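Local coordinates for staphylococcus aureus CymR (Staphylococcus aureus, PDB 3T8R), which acts as a dimeric Rrf2-type transcriptional regulator, probably binding DNA and sensing oxidation through a thiol to govern stress resistance and oxidative response, at residues A[20-24]-A[68-74]. Numbering follows the deposited sequence.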
ATOM      1  N   LEU A  20     -11.290   8.514  21.056  1.00 24.62           N
ATOM      2  CA  LEU A  20     -11.188   9.759  21.794  1.00 22.71           C
ATOM      3  C   LEU A  20     -11.922  10.888  21.075  1.00 26.28           C
ATOM      4  O   LEU A  20     -12.518  11.761  21.716  1.00 26.95           O
ATOM      5  CB  LEU A  20      -9.719  10.137  22.032  1.00 22.39           C
ATOM      6  CG  LEU A  20      -8.898   9.240  22.960  1.00 20.43           C
ATOM      7  CD1 LEU A  20      -7.460   9.738  22.983  1.00 24.81           C
ATOM      8  CD2 LEU A  20      -9.467   9.279  24.378  1.00 25.10           C
ATOM      9  N   ALA A  21     -11.883  10.871  19.747  1.00 22.78           N
ATOM     10  CA  ALA A  21     -12.536  11.900  18.954  1.00 23.22           C
ATOM     11  C   ALA A  21     -14.044  11.808  19.136  1.00 29.85           C
ATOM     12  O   ALA A  21     -14.747  12.818  19.152  1.00 32.94           O
ATOM     13  CB  ALA A  21     -12.149  11.786  17.473  1.00 23.06           C
ATOM     14  N   LYS A  22     -14.538  10.591  19.306  1.00 30.36           N
ATOM     15  CA  LYS A  22     -15.972  10.390  19.472  1.00 32.45           C
ATOM     16  C   LYS A  22     -16.456  10.896  20.821  1.00 39.62           C
ATOM     17  O   LYS A  22     -17.655  10.918  21.093  1.00 43.34           O
ATOM     18  CB  LYS A  22     -16.330   8.919  19.278  1.00 36.34           C
ATOM     19  CG  LYS A  22     -16.402   8.530  17.832  1.00 35.06           C
ATOM     20  CD  LYS A  22     -16.726   7.061  17.685  1.00 37.50           C
ATOM     21  CE  LYS A  22     -16.757   6.658  16.230  1.00 37.55           C
ATOM     22  NZ  LYS A  22     -17.986   7.141  15.533  1.00 42.89           N
ATOM     23  N   LYS A  23     -15.514  11.312  21.657  1.00 37.52           N
ATOM     24  CA  LYS A  23     -15.837  11.807  22.984  1.00 41.96           C
ATOM     25  C   LYS A  23     -15.332  13.229  23.213  1.00 43.81           C
ATOM     26  O   LYS A  23     -15.456  13.755  24.317  1.00 47.87           O
ATOM     27  CB  LYS A  23     -15.246  10.876  24.045  1.00 41.94           C
ATOM     28  CG  LYS A  23     -15.928   9.516  24.119  1.00 44.40           C
ATOM     29  CD  LYS A  23     -17.116   9.529  25.083  1.00 48.70           C
ATOM     30  CE  LYS A  23     -16.668   9.838  26.510  1.00 49.95           C
ATOM     31  NZ  LYS A  23     -17.739   9.619  27.533  1.00 53.30           N
ATOM     32  N   GLU A  24     -14.767  13.860  22.184  1.00 41.62           N
ATOM     33  CA  GLU A  24     -14.126  15.162  22.379  1.00 43.24           C
ATOM     34  C   GLU A  24     -14.973  16.115  23.233  1.00 46.08           C
ATOM     35  O   GLU A  24     -16.126  16.395  22.912  1.00 51.20           O
ATOM     36  CB  GLU A  24     -13.762  15.828  21.047  1.00 42.92           C
ATOM     37  CG  GLU A  24     -12.956  17.112  21.239  1.00 40.92           C
ATOM     38  CD  GLU A  24     -12.750  17.915  19.958  1.00 43.26           C
ATOM     39  OE1 GLU A  24     -12.571  19.153  20.073  1.00 42.49           O
ATOM     40  OE2 GLU A  24     -12.749  17.326  18.848  1.00 33.10           O
ATOM     41  N   TYR A  68      -7.741   9.305  29.331  1.00 33.16           N
ATOM     42  CA  TYR A  68      -7.244  10.174  28.268  1.00 28.06           C
ATOM     43  C   TYR A  68      -8.320  10.947  27.519  1.00 28.04           C
ATOM     44  O   TYR A  68      -9.484  10.558  27.503  1.00 25.57           O
ATOM     45  CB  TYR A  68      -6.428   9.346  27.276  1.00 22.73           C
ATOM     46  CG  TYR A  68      -5.076   8.992  27.824  1.00 26.54           C
ATOM     47  CD1 TYR A  68      -3.992   9.837  27.636  1.00 25.16           C
ATOM     48  CD2 TYR A  68      -4.888   7.834  28.574  1.00 31.12           C
ATOM     49  CE1 TYR A  68      -2.752   9.530  28.151  1.00 29.57           C
ATOM     50  CE2 TYR A  68      -3.638   7.525  29.099  1.00 32.09           C
ATOM     51  CZ  TYR A  68      -2.581   8.376  28.879  1.00 29.99           C
ATOM     52  OH  TYR A  68      -1.334   8.082  29.382  1.00 39.30           O
ATOM     53  N   GLN A  69      -7.900  12.043  26.889  1.00 23.40           N
ATOM     54  CA  GLN A  69      -8.783  12.843  26.059  1.00 25.13           C
ATOM     55  C   GLN A  69      -7.954  13.500  24.956  1.00 22.55           C
ATOM     56  O   GLN A  69      -6.742  13.639  25.078  1.00 22.34           O
ATOM     57  CB  GLN A  69      -9.504  13.901  26.898  1.00 26.24           C
ATOM     58  CG  GLN A  69      -8.604  15.023  27.374  1.00 29.09           C
ATOM     59  CD  GLN A  69      -9.288  15.977  28.346  1.00 36.81           C
ATOM     60  OE1 GLN A  69     -10.460  15.809  28.683  1.00 43.54           O
ATOM     61  NE2 GLN A  69      -8.550  16.981  28.802  1.00 33.06           N
ATOM     62  N   LEU A  70      -8.604  13.873  23.863  1.00 22.46           N
ATOM     63  CA  LEU A  70      -7.942  14.681  22.857  1.00 19.68           C
ATOM     64  C   LEU A  70      -7.476  15.993  23.479  1.00 24.32           C
ATOM     65  O   LEU A  70      -8.181  16.588  24.280  1.00 24.79           O
ATOM     66  CB  LEU A  70      -8.937  14.996  21.756  1.00 24.47           C
ATOM     67  CG  LEU A  70      -8.697  14.487  20.344  1.00 28.15           C
ATOM     68  CD1 LEU A  70      -8.151  13.070  20.301  1.00 23.22           C
ATOM     69  CD2 LEU A  70      -9.999  14.619  19.600  1.00 23.99           C
ATOM     70  N   ARG A  71      -6.285  16.438  23.108  1.00 22.47           N
ATOM     71  CA  ARG A  71      -5.797  17.729  23.542  1.00 22.03           C
ATOM     72  C   ARG A  71      -5.964  18.763  22.431  1.00 24.69           C
ATOM     73  O   ARG A  71      -6.054  19.970  22.690  1.00 25.96           O
ATOM     74  CB  ARG A  71      -4.329  17.616  23.940  1.00 28.21           C
ATOM     75  CG  ARG A  71      -3.708  18.951  24.197  1.00 27.70           C
ATOM     76  CD  ARG A  71      -2.248  18.868  24.568  1.00 27.85           C
ATOM     77  NE  ARG A  71      -1.741  20.229  24.651  1.00 32.23           N
ATOM     78  CZ  ARG A  71      -1.300  20.914  23.602  1.00 31.51           C
ATOM     79  NH1 ARG A  71      -1.279  20.344  22.405  1.00 27.08           N
ATOM     80  NH2 ARG A  71      -0.872  22.165  23.748  1.00 26.55           N
ATOM     81  N   VAL A  72      -5.998  18.269  21.196  1.00 23.44           N
ATOM     82  CA  VAL A  72      -6.189  19.075  20.010  1.00 26.13           C
ATOM     83  C   VAL A  72      -7.480  18.606  19.354  1.00 25.07           C
ATOM     84  O   VAL A  72      -7.759  17.403  19.328  1.00 27.61           O
ATOM     85  CB  VAL A  72      -4.988  18.884  19.059  1.00 29.29           C
ATOM     86  CG1 VAL A  72      -5.351  19.212  17.621  1.00 29.71           C
ATOM     87  CG2 VAL A  72      -3.802  19.731  19.558  1.00 27.45           C
ATOM     88  N   PRO A  73      -8.282  19.546  18.834  1.00 24.12           N
ATOM     89  CA  PRO A  73      -9.566  19.171  18.223  1.00 25.27           C
ATOM     90  C   PRO A  73      -9.414  18.229  17.037  1.00 22.92           C
ATOM     91  O   PRO A  73      -8.444  18.318  16.282  1.00 21.83           O
ATOM     92  CB  PRO A  73     -10.176  20.512  17.787  1.00 30.01           C
ATOM     93  CG  PRO A  73      -9.089  21.529  17.929  1.00 31.12           C
ATOM     94  CD  PRO A  73      -8.086  21.006  18.887  1.00 25.93           C
ATOM     95  N   ALA A  74     -10.379  17.328  16.886  1.00 21.06           N
ATOM     96  CA  ALA A  74     -10.301  16.295  15.861  1.00 22.02           C
ATOM     97  C   ALA A  74     -10.168  16.861  14.451  1.00 23.63           C
ATOM     98  O   ALA A  74      -9.533  16.243  13.583  1.00 21.59           O
ATOM     99  CB  ALA A  74     -11.508  15.365  15.945  1.00 22.66           C
TER
HETATM  100  O   HOH W   1     -11.453  13.232  23.843  1.00 27.00           O
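L20 and L70 meet where the end of helix 8-21 packs on strand 67-70, and E24 extends the contact to the loop that follows, within the winged helix-turn-helix domain expected of an Rrf2-type regulator; 67-70 is the central strand of the small antiparallel wing sheet. L20 lies against the strand with its two ends in different company. Its CB meets CD1 of L70 at 3.7 Å, whereas CD2 reaches back along the strand to the carbonyl of Y68, 3.4 Å from Y68 O, and to the CB of that tyrosine. With CG anti to the carbonyl carbon (chi1 -67°) and beside the backbone N, the branch of L20 is directed toward Y68. I29 and I58, from the two flanking strands, also touch L20.

The CB of L70 points toward the helix, and its two methyls divide the contact: while CD1 takes L20, CD2 sits 3.8 Å from CA of A21 and also touches E24 OE2. A21 and A74 then pack methyl on methyl, CB to CB 3.9 Å, and both lean on L123 of helix 123-127. One water donates to L20 O, which also accepts from K23 N, and accepts from L70 N at 2.9 Å, linking the two backbones.

A type I turn from A21 to E24 reverses the chain and brings E24 alongside the loop. Its side chain, extended with CG anti to the backbone N (chi1 -174°), carries the carboxylate past L70 to P73, where OE1 lies 3.5 Å from CA of the proline. The other oxygen, OE2, accepts a nearly straight hydrogen bond from A74 N (3.1 Å), which arrives 45° out of the carboxylate plane.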